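Local coordinates for alpha-Amylase (Thermotoga maritima, PDB 2B5D), which is an amylase-type protein of glycoside hydrolase family 57 with a C-terminal region related to that of branching enzymes, at residues E72-E75 / R76-K80; I82-A85 / N86-E90; Y307-D310 / L311-A315. All coordinates share one frame; numbering follows the deposited sequence.

Contact 1: E72-E75 / R76-K80; sequences EKYE and RHMEK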
loop_
_atom_site.group_PDB
_atom_site.type_symbol
_atom_site.label_atom_id
_atom_site.label_comp_id
_atom_site.label_asym_id
_atom_site.label_seq_id
_atom_site.Cartn_x
_atom_site.Cartn_y
_atom_site.Cartn_z
ATOM N N GLU A 72 -2.739 -32.573 12.976
ATOM C CA GLU A 72 -1.924 -32.283 14.167
ATOM C C GLU A 72 -2.048 -30.819 14.610
ATOM O O GLU A 72 -2.320 -30.550 15.783
ATOM C CB GLU A 72 -0.459 -32.680 13.930
ATOM C CG GLU A 72 -0.230 -34.187 14.089
ATOM C CD GLU A 72 1.135 -34.694 13.599
ATOM O OE1 GLU A 72 1.294 -35.938 13.578
ATOM O OE2 GLU A 72 2.033 -33.883 13.245
ATOM N N LYS A 73 -1.881 -29.892 13.668
ATOM C CA LYS A 73 -2.132 -28.466 13.918
ATOM C C LYS A 73 -3.565 -28.155 14.383
ATOM O O LYS A 73 -3.763 -27.284 15.231
ATOM C CB LYS A 73 -1.756 -27.618 12.697
ATOM C CG LYS A 73 -0.264 -27.436 12.529
ATOM C CD LYS A 73 0.174 -27.369 11.050
ATOM C CE LYS A 73 1.678 -27.743 10.850
ATOM N NZ LYS A 73 2.177 -28.881 11.711
ATOM N N TYR A 74 -4.558 -28.870 13.857
ATOM C CA TYR A 74 -5.943 -28.638 14.277
ATOM C C TYR A 74 -6.171 -29.079 15.715
ATOM O O TYR A 74 -6.874 -28.410 16.465
ATOM C CB TYR A 74 -6.962 -29.329 13.342
ATOM C CG TYR A 74 -8.395 -29.155 13.808
ATOM C CD1 TYR A 74 -9.042 -30.164 14.519
ATOM C CD2 TYR A 74 -9.086 -27.966 13.570
ATOM C CE1 TYR A 74 -10.352 -30.004 14.963
ATOM C CE2 TYR A 74 -10.377 -27.794 14.009
ATOM C CZ TYR A 74 -11.007 -28.813 14.700
ATOM O OH TYR A 74 -12.285 -28.635 15.133
ATOM N N GLU A 75 -5.586 -30.222 16.069
ATOM C CA GLU A 75 -5.698 -30.818 17.398
ATOM C C GLU A 75 -5.129 -29.856 18.457
ATOM O O GLU A 75 -5.737 -29.628 19.512
ATOM C CB GLU A 75 -4.925 -32.126 17.402
ATOM C CG GLU A 75 -5.715 -33.296 17.940
ATOM C CD GLU A 75 -5.195 -34.656 17.447
ATOM O OE1 GLU A 75 -4.512 -35.339 18.246
ATOM O OE2 GLU A 75 -5.471 -35.051 16.277
ATOM N N ARG A 76 -3.977 -29.273 18.131
ATOM C CA ARG A 76 -3.301 -28.281 18.957
ATOM C C ARG A 76 -4.072 -26.947 18.996
ATOM O O ARG A 76 -4.132 -26.279 20.043
ATOM C CB ARG A 76 -1.840 -28.147 18.482
ATOM C CG ARG A 76 -1.243 -26.740 18.391
ATOM C CD ARG A 76 0.284 -26.803 18.184
ATOM N NE ARG A 76 0.697 -27.990 17.431
ATOM C CZ ARG A 76 1.230 -27.971 16.203
ATOM N NH1 ARG A 76 1.434 -26.802 15.577
ATOM N NH2 ARG A 76 1.568 -29.118 15.602
ATOM N N HIS A 77 -4.701 -26.580 17.879
ATOM C CA HIS A 77 -5.594 -25.420 17.861
ATOM C C HIS A 77 -6.832 -25.658 18.737
ATOM O O HIS A 77 -7.288 -24.778 19.462
ATOM C CB HIS A 77 -5.999 -25.096 16.429
ATOM C CG HIS A 77 -7.227 -24.249 16.323
ATOM N ND1 HIS A 77 -7.175 -22.876 16.209
ATOM C CD2 HIS A 77 -8.541 -24.580 16.297
ATOM C CE1 HIS A 77 -8.405 -22.396 16.126
ATOM N NE2 HIS A 77 -9.253 -23.409 16.177
ATOM N N MET A 78 -7.370 -26.862 18.683
ATOM C CA MET A 78 -8.560 -27.159 19.467
ATOM C C MET A 78 -8.317 -27.147 20.982
ATOM O O MET A 78 -9.197 -26.741 21.759
ATOM C CB MET A 78 -9.216 -28.457 18.985
ATOM C CG MET A 78 -10.039 -28.254 17.714
ATOM S SD MET A 78 -11.211 -26.836 17.795
ATOM C CE MET A 78 -12.513 -27.518 18.834
ATOM N N GLU A 79 -7.117 -27.571 21.381
ATOM C CA GLU A 79 -6.699 -27.550 22.796
ATOM C C GLU A 79 -6.445 -26.132 23.311
ATOM O O GLU A 79 -6.930 -25.759 24.381
ATOM C CB GLU A 79 -5.483 -28.443 23.014
ATOM C CG GLU A 79 -5.858 -29.888 23.293
ATOM C CD GLU A 79 -4.786 -30.857 22.812
ATOM O OE1 GLU A 79 -5.048 -32.090 22.820
ATOM O OE2 GLU A 79 -3.682 -30.384 22.417
ATOM N N LYS A 80 -5.706 -25.347 22.531
ATOM C CA LYS A 80 -5.566 -23.916 22.787
ATOM C C LYS A 80 -6.949 -23.296 23.038
ATOM O O LYS A 80 -7.139 -22.518 23.977
ATOM C CB LYS A 80 -4.880 -23.256 21.590
ATOM C CG LYS A 80 -3.992 -22.076 21.914
ATOM C CD LYS A 80 -2.733 -22.126 21.035
ATOM C CE LYS A 80 -1.835 -20.885 21.177
ATOM N NZ LYS A 80 -2.241 -19.745 20.282
#
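Residues Glu72 to Lys80 form an unbroken piece of helix 68-91, and four successive i to i+4 bonds cross its middle: Arg76 N to Glu72 O, His77 N to Lys73 O, Met78 N to Tyr74 O and Glu79 N to Glu75 O. The shortest runs from Met78 N to Tyr74 O at 2.7 Å, and that same turn carries the closest side-chain packing. The Tyr74 and Met78 side chains leave the helix together, one alongside the other. Met78 CG sits over one face of the Tyr74 ring, 3.5 Å from its centroid and 28° off the normal, a CH-pi contact displaced toward the phenol end. A bend at chi2 (-49°) carries the sulfur on past the ring, so that Met78 SD comes 3.4 Å from Tyr74 OH while meeting the ring itself obliquely. The phenol oxygen is hydrogen-bonded to Thr35, which fixes the far end of the ring. On another side of the helix, the Arg76 guanidinium lies flat over the start of Lys73, with NH1 3.5 Å from Lys73 CG. The two cations end close together, Lys73 NZ 3.9 Å from Arg76 NH2, and Lys73 NZ also makes a weak bond to Asp69 O. Glu75 and Glu79 both form salt bridges with Arg118. This is a Met-aromatic i to i+4 pair, packed where helix 68-91 meets helices 27-47 and 97-119.

Contact 2: I82-A85 / N86-E90; sequences IELA and NKEVE
The carboxamide of Asn86 folds back along the helix toward the preceding turn, where the carbonyl oxygen of Ile82 approaches it obliquely, neither squarely over the flat group nor at its rim. Asn86 OD1 is 3.7 Å from Ile82 O, two oxygens in simple proximity, while the backbone N of Asn86 bonds to that same carbonyl. The donor stands 35° out of the carbonyl plane. The other flat groups, the carboxylates of Glu83 and Glu88, find their partners outside the segments. Glu88 projects from the turn after Leu84, and the two side chains run alongside each other in the same direction, Leu84 CD2 touching Glu88 CG at 3.6 Å. Beyond that apolar touch the Glu88 chain bends at chi2 (-71°) and delivers a buried carboxylate to two partners: OE1 to the hydroxyl of Tyr291, OE2 to Arg269 in a salt bridge. Both oxygens are thus satisfied, one by a hydroxyl and one by a positive charge, which would probably favour the ionised form. The Ile82-Asn86 and Leu84-Glu88 pairs follow the i to i+4 spacing of an alpha-helix, here the later part of helix 68-91, one flank of which packs on helix 97-119 through Ile82 and Val89. The backbone is uneven around Glu88. Its N makes two weak bonds, 3.0 Å to Leu84 O and 3.1 Å to Ala85 O, whereas Lys87 N meets Glu83 O almost straight at 176°. Val89 N then reaches Ala85 O at 2.9 Å, lying in the carbonyl plane. Glu83 OE2 and Lys87 NZ, oppositely charged, stay 4.4 Å apart, too far for a salt bridge; each is instead hydrogen-bonded to the hydroxyl of Tyr277, which joins them indirectly.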
loop_
_atom_site.group_PDB
_atom_site.type_symbol
_atom_site.label_atom_id
_atom_site.label_comp_id
_atom_site.label_asym_id
_atom_site.label_seq_id
_atom_site.Cartn_x
_atom_site.Cartn_y
_atom_site.Cartn_z
ATOM N N ILE A 82 -9.955 -24.950 23.846
ATOM C CA ILE A 82 -10.566 -25.494 25.092
ATOM C C ILE A 82 -9.928 -24.918 26.383
ATOM O O ILE A 82 -10.604 -24.764 27.418
ATOM C CB ILE A 82 -10.489 -27.033 25.174
ATOM C CG1 ILE A 82 -11.343 -27.682 24.078
ATOM C CG2 ILE A 82 -10.912 -27.525 26.587
ATOM C CD1 ILE A 82 -11.013 -29.166 23.799
ATOM N N GLU A 83 -8.626 -24.627 26.307
ATOM C CA GLU A 83 -7.921 -23.898 27.364
ATOM C C GLU A 83 -8.524 -22.499 27.534
ATOM O O GLU A 83 -8.823 -22.089 28.657
ATOM C CB GLU A 83 -6.424 -23.819 27.055
ATOM C CG GLU A 83 -5.546 -23.292 28.196
ATOM C CD GLU A 83 -4.228 -22.710 27.680
ATOM O OE1 GLU A 83 -3.190 -23.395 27.793
ATOM O OE2 GLU A 83 -4.237 -21.586 27.124
ATOM N N LEU A 84 -8.716 -21.782 26.423
ATOM C CA LEU A 84 -9.377 -20.470 26.451
ATOM C C LEU A 84 -10.800 -20.594 26.966
ATOM O O LEU A 84 -11.288 -19.712 27.684
ATOM C CB LEU A 84 -9.417 -19.823 25.069
ATOM C CG LEU A 84 -9.437 -18.294 24.912
ATOM C CD1 LEU A 84 -10.099 -17.925 23.610
ATOM C CD2 LEU A 84 -10.096 -17.539 26.056
ATOM N N ALA A 85 -11.463 -21.686 26.604
ATOM C CA ALA A 85 -12.843 -21.900 27.025
ATOM C C ALA A 85 -12.920 -21.929 28.546
ATOM O O ALA A 85 -13.784 -21.278 29.138
ATOM C CB ALA A 85 -13.403 -23.184 26.424
ATOM N N ASN A 86 -11.998 -22.675 29.158
ATOM C CA ASN A 86 -11.860 -22.744 30.617
ATOM C C ASN A 86 -11.525 -21.428 31.336
ATOM O O ASN A 86 -12.178 -21.069 32.332
ATOM C CB ASN A 86 -10.875 -23.842 30.992
ATOM C CG ASN A 86 -11.565 -25.168 31.227
ATOM O OD1 ASN A 86 -11.110 -26.210 30.744
ATOM N ND2 ASN A 86 -12.682 -25.137 31.970
ATOM N N LYS A 87 -10.523 -20.714 30.823
ATOM C CA LYS A 87 -10.209 -19.363 31.273
ATOM C C LYS A 87 -11.464 -18.502 31.260
ATOM O O LYS A 87 -11.614 -17.581 32.073
ATOM C CB LYS A 87 -9.193 -18.717 30.336
ATOM C CG LYS A 87 -7.752 -18.632 30.810
ATOM C CD LYS A 87 -7.049 -17.537 29.999
ATOM C CE LYS A 87 -5.604 -17.264 30.436
ATOM N NZ LYS A 87 -4.576 -18.024 29.649
ATOM N N GLU A 88 -12.363 -18.808 30.323
ATOM C CA GLU A 88 -13.529 -17.988 30.086
ATOM C C GLU A 88 -14.675 -18.336 31.011
ATOM O O GLU A 88 -15.410 -17.437 31.436
ATOM C CB GLU A 88 -13.947 -18.039 28.612
ATOM C CG GLU A 88 -13.246 -16.988 27.731
ATOM C CD GLU A 88 -13.712 -15.543 27.991
ATOM O OE1 GLU A 88 -14.924 -15.328 28.186
ATOM O OE2 GLU A 88 -12.876 -14.607 27.985
ATOM N N VAL A 89 -14.818 -19.621 31.346
ATOM C CA VAL A 89 -15.848 -20.036 32.303
ATOM C C VAL A 89 -15.642 -19.441 33.721
ATOM O O VAL A 89 -16.622 -19.150 34.410
ATOM C CB VAL A 89 -16.108 -21.581 32.324
ATOM C CG1 VAL A 89 -14.849 -22.348 32.575
ATOM C CG2 VAL A 89 -17.145 -21.944 33.394
ATOM N N GLU A 90 -14.386 -19.242 34.133
ATOM C CA GLU A 90 -14.090 -18.551 35.405
ATOM C C GLU A 90 -14.239 -17.030 35.320
ATOM O O GLU A 90 -14.958 -16.440 36.127
ATOM C CB GLU A 90 -12.711 -18.939 35.979
ATOM C CG GLU A 90 -12.758 -19.980 37.114
ATOM C CD GLU A 90 -12.979 -19.372 38.509
ATOM O OE1 GLU A 90 -12.393 -19.909 39.481
ATOM O OE2 GLU A 90 -13.725 -18.369 38.642
#

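Contact 3: Y307-D310 / L311-A315; sequences YDID and LAMEA
Asp308 stands at the N-cap of helix 309-338, and from its carbonyl oxygen the first turn is closed by Ala312 N at 3.2 Å, the donor lying in the carbonyl plane. The side chain of Asp308 holds the same turn from its open end. With CG anti to the backbone N (chi1 -177°), the carboxylate swings forward along the helix, and OD2 accepts the N-H of Asp310 at 3.0 Å in a nearly straight bond of 164°. That N-H arrives from above the carboxylate plane, 41° out of it. The other oxygen, Asp308 OD1, faces apolar carbon, with Leu311 CG 3.7 Å away, and the Leu311 branch thus flanks the cap on one side. Before the cap comes Tyr307, whose ring reaches forward to the first turn: CE1 lies 3.6 Å from the methyl carbon of Ala312, and OH comes to 3.2 Å of that same carbon. The methyl meets the ring obliquely. Such an apolar touch between the residue preceding the N-cap and the fourth residue of the helix corresponds in position to a hydrophobic staple, here in a small version because Ala312 offers a single methyl group. Tyr307 and Ile309 both pack on Met102, so the start of helix 309-338 lies against helix 97-119. Asp310 adds a further acid, forming a salt bridge through OD2 with Lys101 of that same helix. Chemically, the first turn presents backbone N-H groups that have no preceding turn of carbonyls; Asp308 supplies a side-chain acceptor for one of them, and the negative charges of Asp308 and Asp310 would probably interact favourably with the positive end of the helix dipole.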
loop_
_atom_site.group_PDB
_atom_site.type_symbol
_atom_site.label_atom_id
_atom_site.label_comp_id
_atom_site.label_asym_id
_atom_site.label_seq_id
_atom_site.Cartn_x
_atom_site.Cartn_y
_atom_site.Cartn_z
ATOM N N TYR A 307 -26.087 -13.178 23.775
ATOM C CA TYR A 307 -26.699 -14.337 23.134
ATOM C C TYR A 307 -27.400 -15.240 24.146
ATOM O O TYR A 307 -26.811 -15.659 25.164
ATOM C CB TYR A 307 -25.626 -15.143 22.373
ATOM C CG TYR A 307 -26.140 -16.319 21.553
ATOM C CD1 TYR A 307 -27.072 -16.131 20.511
ATOM C CD2 TYR A 307 -25.679 -17.607 21.795
ATOM C CE1 TYR A 307 -27.533 -17.192 19.762
ATOM C CE2 TYR A 307 -26.125 -18.683 21.043
ATOM C CZ TYR A 307 -27.056 -18.467 20.028
ATOM O OH TYR A 307 -27.492 -19.527 19.272
ATOM N N ASP A 308 -28.656 -15.548 23.836
ATOM C CA ASP A 308 -29.442 -16.541 24.547
ATOM C C ASP A 308 -29.765 -17.661 23.574
ATOM O O ASP A 308 -30.549 -17.478 22.651
ATOM C CB ASP A 308 -30.732 -15.914 25.080
ATOM C CG ASP A 308 -31.572 -16.897 25.917
ATOM O OD1 ASP A 308 -32.491 -16.412 26.613
ATOM O OD2 ASP A 308 -31.324 -18.137 25.888
ATOM N N ILE A 309 -29.154 -18.820 23.796
ATOM C CA ILE A 309 -29.291 -19.965 22.911
ATOM C C ILE A 309 -30.658 -20.626 22.911
ATOM O O ILE A 309 -30.908 -21.497 22.086
ATOM C CB ILE A 309 -28.240 -21.059 23.209
ATOM C CG1 ILE A 309 -28.133 -22.027 22.008
ATOM C CG2 ILE A 309 -28.576 -21.793 24.530
ATOM C CD1 ILE A 309 -26.770 -22.640 21.802
ATOM N N ASP A 310 -31.535 -20.245 23.835
ATOM C CA ASP A 310 -32.851 -20.856 23.894
ATOM C C ASP A 310 -33.807 -20.128 23.013
ATOM O O ASP A 310 -34.599 -20.757 22.325
ATOM C CB ASP A 310 -33.374 -20.959 25.333
ATOM C CG ASP A 310 -32.682 -22.063 26.115
ATOM O OD1 ASP A 310 -32.512 -23.175 25.559
ATOM O OD2 ASP A 310 -32.281 -21.823 27.276
ATOM N N LEU A 311 -33.727 -18.802 23.031
ATOM C CA LEU A 311 -34.462 -17.980 22.077
ATOM C C LEU A 311 -34.001 -18.263 20.633
ATOM O O LEU A 311 -34.801 -18.297 19.702
ATOM C CB LEU A 311 -34.294 -16.491 22.396
ATOM C CG LEU A 311 -34.735 -15.863 23.723
ATOM C CD1 LEU A 311 -35.192 -14.434 23.419
ATOM C CD2 LEU A 311 -35.829 -16.642 24.488
ATOM N N ALA A 312 -32.700 -18.460 20.471
ATOM C CA ALA A 312 -32.091 -18.771 19.198
ATOM C C ALA A 312 -32.721 -20.046 18.636
ATOM O O ALA A 312 -33.069 -20.081 17.452
ATOM C CB ALA A 312 -30.612 -18.937 19.380
ATOM N N MET A 313 -32.877 -21.071 19.499
ATOM C CA MET A 313 -33.577 -22.329 19.151
ATOM C C MET A 313 -35.047 -22.103 18.831
ATOM O O MET A 313 -35.634 -22.856 18.078
ATOM C CB MET A 313 -33.547 -23.352 20.272
ATOM C CG MET A 313 -32.255 -23.562 20.930
ATOM S SD MET A 313 -31.475 -25.075 20.395
ATOM C CE MET A 313 -30.779 -25.656 21.972
ATOM N N GLU A 314 -35.653 -21.099 19.435
ATOM C CA GLU A 314 -37.044 -20.832 19.162
ATOM C C GLU A 314 -37.180 -20.271 17.763
ATOM O O GLU A 314 -38.105 -20.631 17.041
ATOM C CB GLU A 314 -37.629 -19.869 20.207
ATOM C CG GLU A 314 -38.137 -20.586 21.444
ATOM C CD GLU A 314 -38.480 -19.646 22.609
ATOM O OE1 GLU A 314 -38.238 -20.062 23.783
ATOM O OE2 GLU A 314 -38.988 -18.521 22.345
ATOM N N ALA A 315 -36.269 -19.358 17.420
ATOM C CA ALA A 315 -36.077 -18.870 16.049
ATOM C C ALA A 315 -35.852 -20.004 15.038
ATOM O O ALA A 315 -36.507 -19.994 14.011
ATOM C CB ALA A 315 -34.936 -17.857 15.987
#

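Overall arrangement
Contacts 1 and 2 follow one another along helix 68-91, their centres 15 Å apart, whereas contact 3 begins helix 309-338, with its centre 29 Å from that of contact 1 and 22 Å from that of contact 2. Contact 3 touches neither of the others; its nearest atoms are about 12 Å from contact 2. What relates them is helix 97-119, on which side chains of all three pack. Smaller links run through single tyrosines: Tyr277 meets Lys80 and Glu83, and Tyr291 bonds both to Glu88 and to the backbone of Tyr307. With centres 22 to 31 Å from the chain's centre, all three lie away from its middle, on helices of the family 57 region.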